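Local coordinates for VgrG protein (Vibrio cholerae, PDB 4DTH), which probably cross-links host G-actin through its actin cross-linking toxin domain, which binds ATP and magnesium, at residues A56-Y69 with Y81-Y94. Numbering follows the deposited sequence.
Sequences ALFMLTKDMNQGSY and YQNWQTHTVELVSY. With ATP (adenosine-5'-triphosphate), chain B.
Strand 85-97 lends E90, V92 and S93 to the ATP and magnesium site, and strand 56-68 pairs antiparallel with it. E90, a ligand of a magnesium ion, lies alongside T61 in a hydrogen-bonded pair. Its backbone O takes two bonds, from T61 N and from T61 OG1 (2.8 Å), which arrive from opposite faces of the carbonyl plane. The hydroxyl can do this because chi1 of 73° sets OG1 between the backbone N and the carbonyl carbon of T61. Water 1 donates to both T61 OG1 and E90 OE1. The carboxylates of D63 and E90 stack with planes 10° apart and D63 OD2 to E90 OE2 at 3.8 Å, with E30 a further like charge near D63; the magnesium ion bound by E90 would probably ease this closeness. Water 3 lies within bonding distance of D63 OD1 and E90 OE2. Three residues beyond E90, S93 O accepts from ATP O2' (2.6 Å), and V92 CG1 touches the ribose at C3'.

Register shifts of one residue between K62 and N65 and again between N65 and S68 mark two beta bulges. At the first, T88 OG1 accepts from M64 N (3.0 Å) and also bonds E30; at the second, N65 OD1 takes G67 N in an Asx turn, while N65 ND2 meets a lone pair of Q85 OE1. K62 runs extended over one face of the H87 imidazole, CD 3.5 Å from the ring centroid, and its NZ goes on to S42 O. At the 56-59 end, A56 CB makes a CH-pi contact over the Y94 ring face, 3.6 Å from its centroid, M59 making an oblique Met-aromatic contact with the same ring; in loop at the other end, Y69 turns its edge to the face of Y81, offset edge-to-face (centroids 5.8 Å apart, planes at 73°).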
ATOM      1  N   ALA A  56      10.409  -9.311 -13.350  1.00 26.65           N
ATOM      2  CA  ALA A  56       9.587  -8.098 -13.260  1.00 25.38           C
ATOM      3  C   ALA A  56      10.061  -7.236 -12.072  1.00 25.91           C
ATOM      4  O   ALA A  56      10.168  -7.736 -10.947  1.00 24.42           O
ATOM      5  CB  ALA A  56       8.121  -8.472 -13.112  1.00 26.64           C
ATOM      6  N   LEU A  57      10.406  -5.962 -12.343  1.00 20.81           N
ATOM      7  CA  LEU A  57      10.936  -5.048 -11.320  1.00 19.51           C
ATOM      8  C   LEU A  57       9.907  -4.066 -10.783  1.00 21.54           C
ATOM      9  O   LEU A  57       9.801  -3.896  -9.565  1.00 21.06           O
ATOM     10  CB  LEU A  57      12.187  -4.322 -11.843  1.00 19.51           C
ATOM     11  CG  LEU A  57      13.335  -5.235 -12.328  1.00 23.87           C
ATOM     12  CD1 LEU A  57      14.391  -4.431 -13.053  1.00 23.60           C
ATOM     13  CD2 LEU A  57      13.956  -6.050 -11.164  1.00 25.38           C
ATOM     14  N   PHE A  58       9.153  -3.418 -11.674  1.00 18.74           N
ATOM     15  CA  PHE A  58       8.110  -2.480 -11.262  1.00 17.85           C
ATOM     16  C   PHE A  58       7.061  -2.252 -12.325  1.00 22.40           C
ATOM     17  O   PHE A  58       7.314  -2.455 -13.517  1.00 22.68           O
ATOM     18  CB  PHE A  58       8.690  -1.146 -10.750  1.00 18.83           C
ATOM     19  CG  PHE A  58       9.413  -0.322 -11.788  1.00 19.27           C
ATOM     20  CD1 PHE A  58       8.720   0.578 -12.590  1.00 20.42           C
ATOM     21  CD2 PHE A  58      10.794  -0.405 -11.923  1.00 20.44           C
ATOM     22  CE1 PHE A  58       9.389   1.342 -13.550  1.00 20.40           C
ATOM     23  CE2 PHE A  58      11.466   0.371 -12.868  1.00 21.68           C
ATOM     24  CZ  PHE A  58      10.762   1.255 -13.666  1.00 19.48           C
ATOM     25  N   MET A  59       5.894  -1.791 -11.894  1.00 19.14           N
ATOM     26  CA  MET A  59       4.793  -1.489 -12.795  1.00 19.84           C
ATOM     27  C   MET A  59       4.734   0.005 -13.073  1.00 21.29           C
ATOM     28  O   MET A  59       5.067   0.817 -12.211  1.00 19.62           O
ATOM     29  CB  MET A  59       3.455  -1.911 -12.153  1.00 22.97           C
ATOM     30  CG  MET A  59       3.311  -3.396 -11.930  1.00 28.48           C
ATOM     31  SD  MET A  59       1.782  -3.670 -11.029  1.00 34.82           S
ATOM     32  CE  MET A  59       1.786  -5.414 -10.866  1.00 33.05           C
ATOM     33  N   LEU A  60       4.242   0.364 -14.256  1.00 19.11           N
ATOM     34  CA  LEU A  60       3.981   1.755 -14.625  1.00 19.71           C
ATOM     35  C   LEU A  60       2.486   1.934 -14.439  1.00 22.66           C
ATOM     36  O   LEU A  60       1.692   1.212 -15.058  1.00 22.10           O
ATOM     37  CB  LEU A  60       4.379   2.018 -16.086  1.00 20.13           C
ATOM     38  CG  LEU A  60       5.852   2.368 -16.315  1.00 26.15           C
ATOM     39  CD1 LEU A  60       6.722   1.137 -16.320  1.00 27.21           C
ATOM     40  CD2 LEU A  60       6.013   3.092 -17.617  1.00 30.24           C
ATOM     41  N   THR A  61       2.094   2.839 -13.538  1.00 19.66           N
ATOM     42  CA  THR A  61       0.679   3.036 -13.241  1.00 19.60           C
ATOM     43  C   THR A  61       0.262   4.496 -13.288  1.00 22.58           C
ATOM     44  O   THR A  61       1.088   5.394 -13.080  1.00 21.38           O
ATOM     45  CB  THR A  61       0.309   2.461 -11.830  1.00 24.35           C
ATOM     46  OG1 THR A  61       0.841   3.302 -10.801  1.00 22.44           O
ATOM     47  CG2 THR A  61       0.771   1.014 -11.607  1.00 25.19           C
ATOM     48  N   LYS A  62      -1.044   4.726 -13.483  1.00 19.55           N
ATOM     49  CA  LYS A  62      -1.630   6.049 -13.327  1.00 19.75           C
ATOM     50  C   LYS A  62      -1.929   6.167 -11.825  1.00 24.73           C
ATOM     51  O   LYS A  62      -2.191   5.157 -11.160  1.00 23.98           O
ATOM     52  CB  LYS A  62      -2.898   6.246 -14.185  1.00 22.40           C
ATOM     53  CG  LYS A  62      -4.025   5.231 -13.976  1.00 26.23           C
ATOM     54  CD  LYS A  62      -5.319   5.714 -14.633  1.00 27.21           C
ATOM     55  CE  LYS A  62      -6.367   4.632 -14.635  1.00 28.05           C
ATOM     56  NZ  LYS A  62      -7.697   5.135 -15.078  1.00 28.83           N
ATOM     57  N   ASP A  63      -1.861   7.377 -11.288  1.00 22.48           N
ATOM     58  CA  ASP A  63      -2.067   7.555  -9.857  1.00 23.07           C
ATOM     59  C   ASP A  63      -3.120   8.627  -9.562  1.00 27.52           C
ATOM     60  O   ASP A  63      -4.307   8.300  -9.510  1.00 27.71           O
ATOM     61  CB  ASP A  63      -0.704   7.829  -9.180  1.00 24.53           C
ATOM     62  CG  ASP A  63      -0.664   7.959  -7.664  1.00 33.34           C
ATOM     63  OD1 ASP A  63      -1.642   7.545  -6.997  1.00 31.67           O
ATOM     64  OD2 ASP A  63       0.358   8.450  -7.145  1.00 39.29           O
ATOM     65  N   MET A  64      -2.699   9.892  -9.389  1.00 25.26           N
ATOM     66  CA  MET A  64      -3.601  10.988  -9.043  1.00 25.89           C
ATOM     67  C   MET A  64      -4.242  11.583 -10.277  1.00 29.24           C
ATOM     68  O   MET A  64      -3.522  12.047 -11.163  1.00 27.65           O
ATOM     69  CB  MET A  64      -2.863  12.096  -8.265  1.00 28.97           C
ATOM     70  CG  MET A  64      -2.129  11.601  -7.051  1.00 33.75           C
ATOM     71  SD  MET A  64      -3.229  10.836  -5.850  1.00 39.31           S
ATOM     72  CE  MET A  64      -2.033  10.324  -4.625  1.00 36.43           C
ATOM     73  N   ASN A  65      -5.591  11.635 -10.303  1.00 25.70           N
ATOM     74  CA  ASN A  65      -6.316  12.241 -11.413  1.00 25.66           C
ATOM     75  C   ASN A  65      -6.054  13.757 -11.437  1.00 32.05           C
ATOM     76  O   ASN A  65      -6.326  14.447 -10.446  1.00 30.73           O
ATOM     77  CB  ASN A  65      -7.826  11.946 -11.327  1.00 27.56           C
ATOM     78  CG  ASN A  65      -8.616  12.535 -12.479  1.00 42.36           C
ATOM     79  OD1 ASN A  65      -8.713  13.754 -12.641  1.00 37.86           O
ATOM     80  ND2 ASN A  65      -9.182  11.689 -13.320  1.00 32.99           N
ATOM     81  N   GLN A  66      -5.538  14.268 -12.576  1.00 28.50           N
ATOM     82  CA  GLN A  66      -5.220  15.695 -12.759  1.00 29.07           C
ATOM     83  C   GLN A  66      -6.162  16.400 -13.752  1.00 34.43           C
ATOM     84  O   GLN A  66      -5.805  17.453 -14.295  1.00 35.26           O
ATOM     85  CB  GLN A  66      -3.748  15.900 -13.167  1.00 30.49           C
ATOM     86  CG  GLN A  66      -2.699  15.242 -12.263  1.00 39.35           C
ATOM     87  CD  GLN A  66      -2.342  16.080 -11.054  1.00 56.79           C
ATOM     88  OE1 GLN A  66      -2.847  15.857  -9.949  1.00 57.19           O
ATOM     89  NE2 GLN A  66      -1.416  17.019 -11.214  1.00 42.55           N
ATOM     90  N   GLY A  67      -7.338  15.819 -13.982  1.00 30.54           N
ATOM     91  CA  GLY A  67      -8.332  16.389 -14.882  1.00 30.19           C
ATOM     92  C   GLY A  67      -8.366  15.788 -16.273  1.00 31.46           C
ATOM     93  O   GLY A  67      -7.504  14.984 -16.629  1.00 29.70           O
ATOM     94  N   SER A  68      -9.376  16.171 -17.063  1.00 27.16           N
ATOM     95  CA  SER A  68      -9.549  15.675 -18.427  1.00 26.92           C
ATOM     96  C   SER A  68      -8.396  16.103 -19.331  1.00 28.63           C
ATOM     97  O   SER A  68      -7.817  17.175 -19.150  1.00 27.83           O
ATOM     98  CB  SER A  68     -10.895  16.113 -18.995  1.00 31.63           C
ATOM     99  OG  SER A  68     -11.944  15.468 -18.284  1.00 40.28           O
ATOM    100  N   TYR A  69      -8.030  15.219 -20.256  1.00 23.87           N
ATOM    101  CA  TYR A  69      -6.944  15.461 -21.200  1.00 23.25           C
ATOM    102  C   TYR A  69      -7.477  16.158 -22.423  1.00 27.54           C
ATOM    103  O   TYR A  69      -8.512  15.760 -22.964  1.00 27.61           O
ATOM    104  CB  TYR A  69      -6.278  14.133 -21.602  1.00 23.17           C
ATOM    105  CG  TYR A  69      -5.213  14.250 -22.678  1.00 22.71           C
ATOM    106  CD1 TYR A  69      -3.992  14.874 -22.416  1.00 23.65           C
ATOM    107  CD2 TYR A  69      -5.406  13.697 -23.940  1.00 22.99           C
ATOM    108  CE1 TYR A  69      -2.990  14.940 -23.386  1.00 22.94           C
ATOM    109  CE2 TYR A  69      -4.415  13.770 -24.923  1.00 23.29           C
ATOM    110  CZ  TYR A  69      -3.213  14.400 -24.645  1.00 26.55           C
ATOM    111  OH  TYR A  69      -2.228  14.470 -25.605  1.00 23.28           O
ATOM    112  N   TYR A  81      -9.216  11.137 -28.700  1.00 30.51           N
ATOM    113  CA  TYR A  81      -8.801  11.252 -27.302  1.00 29.05           C
ATOM    114  C   TYR A  81     -10.017  11.638 -26.466  1.00 33.04           C
ATOM    115  O   TYR A  81      -9.856  12.200 -25.388  1.00 31.53           O
ATOM    116  CB  TYR A  81      -7.658  12.271 -27.130  1.00 28.46           C
ATOM    117  CG  TYR A  81      -6.409  11.874 -27.879  1.00 27.20           C
ATOM    118  CD1 TYR A  81      -5.533  10.926 -27.358  1.00 28.44           C
ATOM    119  CD2 TYR A  81      -6.122  12.413 -29.130  1.00 27.45           C
ATOM    120  CE1 TYR A  81      -4.396  10.531 -28.058  1.00 27.60           C
ATOM    121  CE2 TYR A  81      -4.991  12.020 -29.842  1.00 27.93           C
ATOM    122  CZ  TYR A  81      -4.129  11.084 -29.299  1.00 30.60           C
ATOM    123  OH  TYR A  81      -3.009  10.701 -29.991  1.00 26.58           O
ATOM    124  N   GLN A  82     -11.234  11.326 -26.962  1.00 31.23           N
ATOM    125  CA  GLN A  82     -12.471  11.680 -26.268  1.00 31.27           C
ATOM    126  C   GLN A  82     -12.623  11.030 -24.919  1.00 32.77           C
ATOM    127  O   GLN A  82     -12.434   9.819 -24.780  1.00 32.46           O
ATOM    128  CB  GLN A  82     -13.716  11.499 -27.154  1.00 33.82           C
ATOM    129  CG  GLN A  82     -14.482  12.803 -27.414  1.00 62.66           C
ATOM    130  CD  GLN A  82     -13.638  13.887 -28.054  1.00 92.63           C
ATOM    131  OE1 GLN A  82     -13.005  14.707 -27.374  1.00 90.70           O
ATOM    132  NE2 GLN A  82     -13.615  13.923 -29.376  1.00 88.12           N
ATOM    133  N   ASN A  83     -12.920  11.867 -23.913  1.00 28.30           N
ATOM    134  CA  ASN A  83     -13.116  11.499 -22.508  1.00 27.90           C
ATOM    135  C   ASN A  83     -11.850  11.046 -21.778  1.00 30.52           C
ATOM    136  O   ASN A  83     -11.934  10.646 -20.619  1.00 30.03           O
ATOM    137  CB  ASN A  83     -14.300  10.529 -22.318  1.00 32.35           C
ATOM    138  CG  ASN A  83     -15.589  11.020 -22.950  1.00 52.79           C
ATOM    139  OD1 ASN A  83     -15.923  12.210 -22.919  1.00 42.32           O
ATOM    140  ND2 ASN A  83     -16.322  10.110 -23.562  1.00 47.45           N
ATOM    141  N   TRP A  84     -10.673  11.157 -22.424  1.00 25.85           N
ATOM    142  CA  TRP A  84      -9.398  10.788 -21.804  1.00 25.13           C
ATOM    143  C   TRP A  84      -9.105  11.649 -20.590  1.00 27.98           C
ATOM    144  O   TRP A  84      -9.441  12.839 -20.570  1.00 26.49           O
ATOM    145  CB  TRP A  84      -8.242  10.890 -22.812  1.00 24.40           C
ATOM    146  CG  TRP A  84      -8.120   9.728 -23.754  1.00 25.22           C
ATOM    147  CD1 TRP A  84      -9.132   9.087 -24.414  1.00 28.90           C
ATOM    148  CD2 TRP A  84      -6.898   9.151 -24.236  1.00 25.54           C
ATOM    149  NE1 TRP A  84      -8.616   8.115 -25.242  1.00 28.47           N
ATOM    150  CE2 TRP A  84      -7.246   8.139 -25.160  1.00 29.92           C
ATOM    151  CE3 TRP A  84      -5.537   9.395 -23.976  1.00 26.19           C
ATOM    152  CZ2 TRP A  84      -6.284   7.359 -25.813  1.00 29.53           C
ATOM    153  CZ3 TRP A  84      -4.584   8.613 -24.616  1.00 28.04           C
ATOM    154  CH2 TRP A  84      -4.958   7.603 -25.515  1.00 28.93           C
ATOM    155  N   GLN A  85      -8.488  11.031 -19.575  1.00 24.78           N
ATOM    156  CA  GLN A  85      -8.134  11.675 -18.309  1.00 24.17           C
ATOM    157  C   GLN A  85      -6.633  11.703 -18.116  1.00 25.82           C
ATOM    158  O   GLN A  85      -5.948  10.772 -18.548  1.00 25.87           O
ATOM    159  CB  GLN A  85      -8.759  10.901 -17.133  1.00 25.83           C
ATOM    160  CG  GLN A  85     -10.299  10.825 -17.168  1.00 30.55           C
ATOM    161  CD  GLN A  85     -10.927  12.167 -16.925  1.00 38.09           C
ATOM    162  OE1 GLN A  85     -10.709  12.787 -15.887  1.00 31.94           O
ATOM    163  NE2 GLN A  85     -11.719  12.644 -17.876  1.00 29.53           N
ATOM    164  N   THR A  86      -6.124  12.746 -17.455  0.50 21.43           N
ATOM    165  CA  THR A  86      -4.704  12.887 -17.144  0.50 20.66           C
ATOM    166  C   THR A  86      -4.462  12.430 -15.702  0.50 23.59           C
ATOM    167  O   THR A  86      -5.295  12.689 -14.825  0.50 22.58           O
ATOM    168  CB  THR A  86      -4.272  14.337 -17.386  0.50 27.23           C
ATOM    169  OG1 THR A  86      -4.394  14.654 -18.772  0.50 27.53           O
ATOM    170  CG2 THR A  86      -2.880  14.613 -16.943  0.50 23.00           C
ATOM    171  N   HIS A  87      -3.337  11.742 -15.458  1.00 20.30           N
ATOM    172  CA  HIS A  87      -2.960  11.275 -14.128  1.00 20.36           C
ATOM    173  C   HIS A  87      -1.481  11.442 -13.929  1.00 22.03           C
ATOM    174  O   HIS A  87      -0.725  11.409 -14.899  1.00 20.77           O
ATOM    175  CB  HIS A  87      -3.317   9.785 -13.942  1.00 22.53           C
ATOM    176  CG  HIS A  87      -4.771   9.450 -14.114  1.00 27.12           C
ATOM    177  ND1 HIS A  87      -5.596   9.253 -13.026  1.00 30.40           N
ATOM    178  CD2 HIS A  87      -5.481   9.221 -15.242  1.00 30.21           C
ATOM    179  CE1 HIS A  87      -6.784   8.952 -13.524  1.00 30.19           C
ATOM    180  NE2 HIS A  87      -6.764   8.927 -14.849  1.00 30.23           N
ATOM    181  N   THR A  88      -1.048  11.514 -12.674  1.00 19.55           N
ATOM    182  CA  THR A  88       0.378  11.462 -12.374  1.00 19.25           C
ATOM    183  C   THR A  88       0.787   9.984 -12.608  1.00 22.45           C
ATOM    184  O   THR A  88      -0.077   9.099 -12.661  1.00 21.33           O
ATOM    185  CB  THR A  88       0.671  11.906 -10.933  1.00 28.56           C
ATOM    186  OG1 THR A  88      -0.038  11.060 -10.024  1.00 27.58           O
ATOM    187  CG2 THR A  88       0.313  13.371 -10.687  1.00 30.09           C
ATOM    188  N   VAL A  89       2.079   9.739 -12.776  1.00 19.51           N
ATOM    189  CA  VAL A  89       2.616   8.401 -12.986  1.00 19.39           C
ATOM    190  C   VAL A  89       3.254   7.933 -11.689  1.00 23.49           C
ATOM    191  O   VAL A  89       4.061   8.648 -11.087  1.00 23.63           O
ATOM    192  CB  VAL A  89       3.615   8.334 -14.168  1.00 22.20           C
ATOM    193  CG1 VAL A  89       4.370   7.004 -14.190  1.00 21.64           C
ATOM    194  CG2 VAL A  89       2.912   8.571 -15.500  1.00 22.01           C
ATOM    195  N   GLU A  90       2.906   6.717 -11.269  1.00 20.19           N
ATOM    196  CA  GLU A  90       3.492   6.125 -10.084  1.00 19.24           C
ATOM    197  C   GLU A  90       4.158   4.804 -10.450  1.00 22.49           C
ATOM    198  O   GLU A  90       3.534   3.950 -11.088  1.00 21.93           O
ATOM    199  CB  GLU A  90       2.435   5.929  -8.998  1.00 20.42           C
ATOM    200  CG  GLU A  90       3.008   5.377  -7.701  1.00 25.18           C
ATOM    201  CD  GLU A  90       1.952   5.111  -6.652  1.00 35.96           C
ATOM    202  OE1 GLU A  90       0.925   4.481  -6.992  1.00 29.40           O
ATOM    203  OE2 GLU A  90       2.163   5.507  -5.485  1.00 26.95           O
ATOM    204  N   LEU A  91       5.421   4.648 -10.052  1.00 16.64           N
ATOM    205  CA  LEU A  91       6.186   3.420 -10.286  1.00 16.61           C
ATOM    206  C   LEU A  91       6.021   2.564  -9.038  1.00 20.01           C
ATOM    207  O   LEU A  91       6.284   3.031  -7.926  1.00 19.26           O
ATOM    208  CB  LEU A  91       7.669   3.704 -10.598  1.00 16.47           C
ATOM    209  CG  LEU A  91       7.967   4.731 -11.715  1.00 19.64           C
ATOM    210  CD1 LEU A  91       9.451   4.778 -12.016  1.00 19.97           C
ATOM    211  CD2 LEU A  91       7.167   4.433 -12.990  1.00 19.67           C
ATOM    212  N   VAL A  92       5.476   1.352  -9.222  1.00 16.97           N
ATOM    213  CA  VAL A  92       5.126   0.445  -8.113  1.00 17.08           C
ATOM    214  C   VAL A  92       5.949  -0.829  -8.248  1.00 21.40           C
ATOM    215  O   VAL A  92       5.755  -1.589  -9.198  1.00 20.06           O
ATOM    216  CB  VAL A  92       3.591   0.160  -8.095  1.00 20.51           C
ATOM    217  CG1 VAL A  92       3.221  -0.785  -6.954  1.00 20.65           C
ATOM    218  CG2 VAL A  92       2.784   1.455  -7.992  1.00 20.14           C
ATOM    219  N   SER A  93       6.884  -1.061  -7.321  1.00 19.35           N
ATOM    220  CA  SER A  93       7.740  -2.237  -7.456  1.00 18.63           C
ATOM    221  C   SER A  93       7.015  -3.557  -7.253  1.00 22.48           C
ATOM    222  O   SER A  93       6.003  -3.611  -6.544  1.00 21.73           O
ATOM    223  CB  SER A  93       8.937  -2.159  -6.508  1.00 21.41           C
ATOM    224  OG  SER A  93       8.573  -2.431  -5.161  1.00 21.56           O
ATOM    225  N   TYR A  94       7.543  -4.618  -7.880  1.00 20.35           N
ATOM    226  CA  TYR A  94       7.129  -5.990  -7.608  1.00 20.59           C
ATOM    227  C   TYR A  94       7.874  -6.280  -6.301  1.00 23.92           C
ATOM    228  O   TYR A  94       9.066  -5.955  -6.205  1.00 22.86           O
ATOM    229  CB  TYR A  94       7.582  -6.944  -8.725  1.00 21.94           C
ATOM    230  CG  TYR A  94       6.655  -6.875  -9.918  1.00 24.36           C
ATOM    231  CD1 TYR A  94       6.811  -5.889 -10.890  1.00 25.45           C
ATOM    232  CD2 TYR A  94       5.574  -7.742 -10.036  1.00 26.32           C
ATOM    233  CE1 TYR A  94       5.939  -5.793 -11.970  1.00 25.40           C
ATOM    234  CE2 TYR A  94       4.689  -7.654 -11.112  1.00 27.63           C
ATOM    235  CZ  TYR A  94       4.880  -6.678 -12.081  1.00 32.37           C
ATOM    236  OH  TYR A  94       4.013  -6.565 -13.140  1.00 33.49           O
TER
HETATM  237  PG  ATP B 401      -4.243   1.406  -1.764  0.50 92.25           P
HETATM  238  O1G ATP B 401      -3.418   1.890  -0.614  0.50 93.34           O
HETATM  239  O2G ATP B 401      -5.318   0.465  -1.298  0.50 92.91           O
HETATM  240  O3G ATP B 401      -4.892   2.534  -2.513  0.50 92.76           O
HETATM  241  PB  ATP B 401      -3.342  -0.143  -4.020  0.50 85.57           P
HETATM  242  O1B ATP B 401      -4.534  -1.015  -4.001  0.50 86.37           O
HETATM  243  O2B ATP B 401      -3.470   0.820  -5.176  0.50 86.26           O
HETATM  244  O3B ATP B 401      -3.248   0.619  -2.743  0.50 89.32           O
HETATM  245  PA  ATP B 401      -1.588  -2.326  -3.612  0.60 72.32           P
HETATM  246  O1A ATP B 401      -2.644  -2.823  -2.705  0.60 72.73           O
HETATM  247  O2A ATP B 401      -1.426  -3.350  -4.739  0.60 73.13           O
HETATM  248  O3A ATP B 401      -2.013  -1.023  -4.194  0.60 79.31           O
HETATM  249  O5' ATP B 401      -0.230  -2.154  -2.775  1.00 62.23           O
HETATM  250  C5' ATP B 401       0.962  -1.934  -3.548  1.00 49.47           C
HETATM  251  C4' ATP B 401       2.204  -1.932  -2.696  1.00 37.98           C
HETATM  252  O4' ATP B 401       2.293  -3.174  -1.938  1.00 33.12           O
HETATM  253  C3' ATP B 401       3.500  -1.860  -3.504  1.00 31.22           C
HETATM  254  O3' ATP B 401       4.520  -1.121  -2.836  1.00 26.13           O
HETATM  255  C2' ATP B 401       3.865  -3.332  -3.642  1.00 30.31           C
HETATM  256  O2' ATP B 401       5.213  -3.561  -4.017  1.00 30.31           O
HETATM  257  C1' ATP B 401       3.532  -3.798  -2.240  1.00 30.37           C
HETATM  258  N9  ATP B 401       3.413  -5.245  -2.044  1.00 27.29           N
HETATM  259  C8  ATP B 401       2.557  -6.100  -2.684  1.00 27.41           C
HETATM  260  N7  ATP B 401       2.669  -7.346  -2.291  1.00 26.83           N
HETATM  261  C5  ATP B 401       3.669  -7.309  -1.329  1.00 24.86           C
HETATM  262  C6  ATP B 401       4.254  -8.299  -0.515  1.00 25.60           C
HETATM  263  N6  ATP B 401       3.902  -9.591  -0.538  1.00 25.24           N
HETATM  264  N1  ATP B 401       5.216  -7.909   0.353  1.00 25.54           N
HETATM  265  C2  ATP B 401       5.564  -6.621   0.399  1.00 23.81           C
HETATM  266  N3  ATP B 401       5.086  -5.602  -0.311  1.00 23.91           N
HETATM  267  C4  ATP B 401       4.135  -6.010  -1.170  1.00 25.76           C
HETATM  268  O   HOH W   1      -0.925   3.705  -8.654  1.00 30.82           O
HETATM  269  O   HOH W   2      -7.886   7.084 -17.158  1.00 27.91           O
HETATM  270  O   HOH W   3      -0.651   5.694  -4.692  1.00 55.51           O
HETATM  271  O   HOH W   4      -9.631  14.697 -25.274  1.00 40.65           O
HETATM  272  O   HOH W   5     -11.025  14.452 -22.152  1.00 42.73           O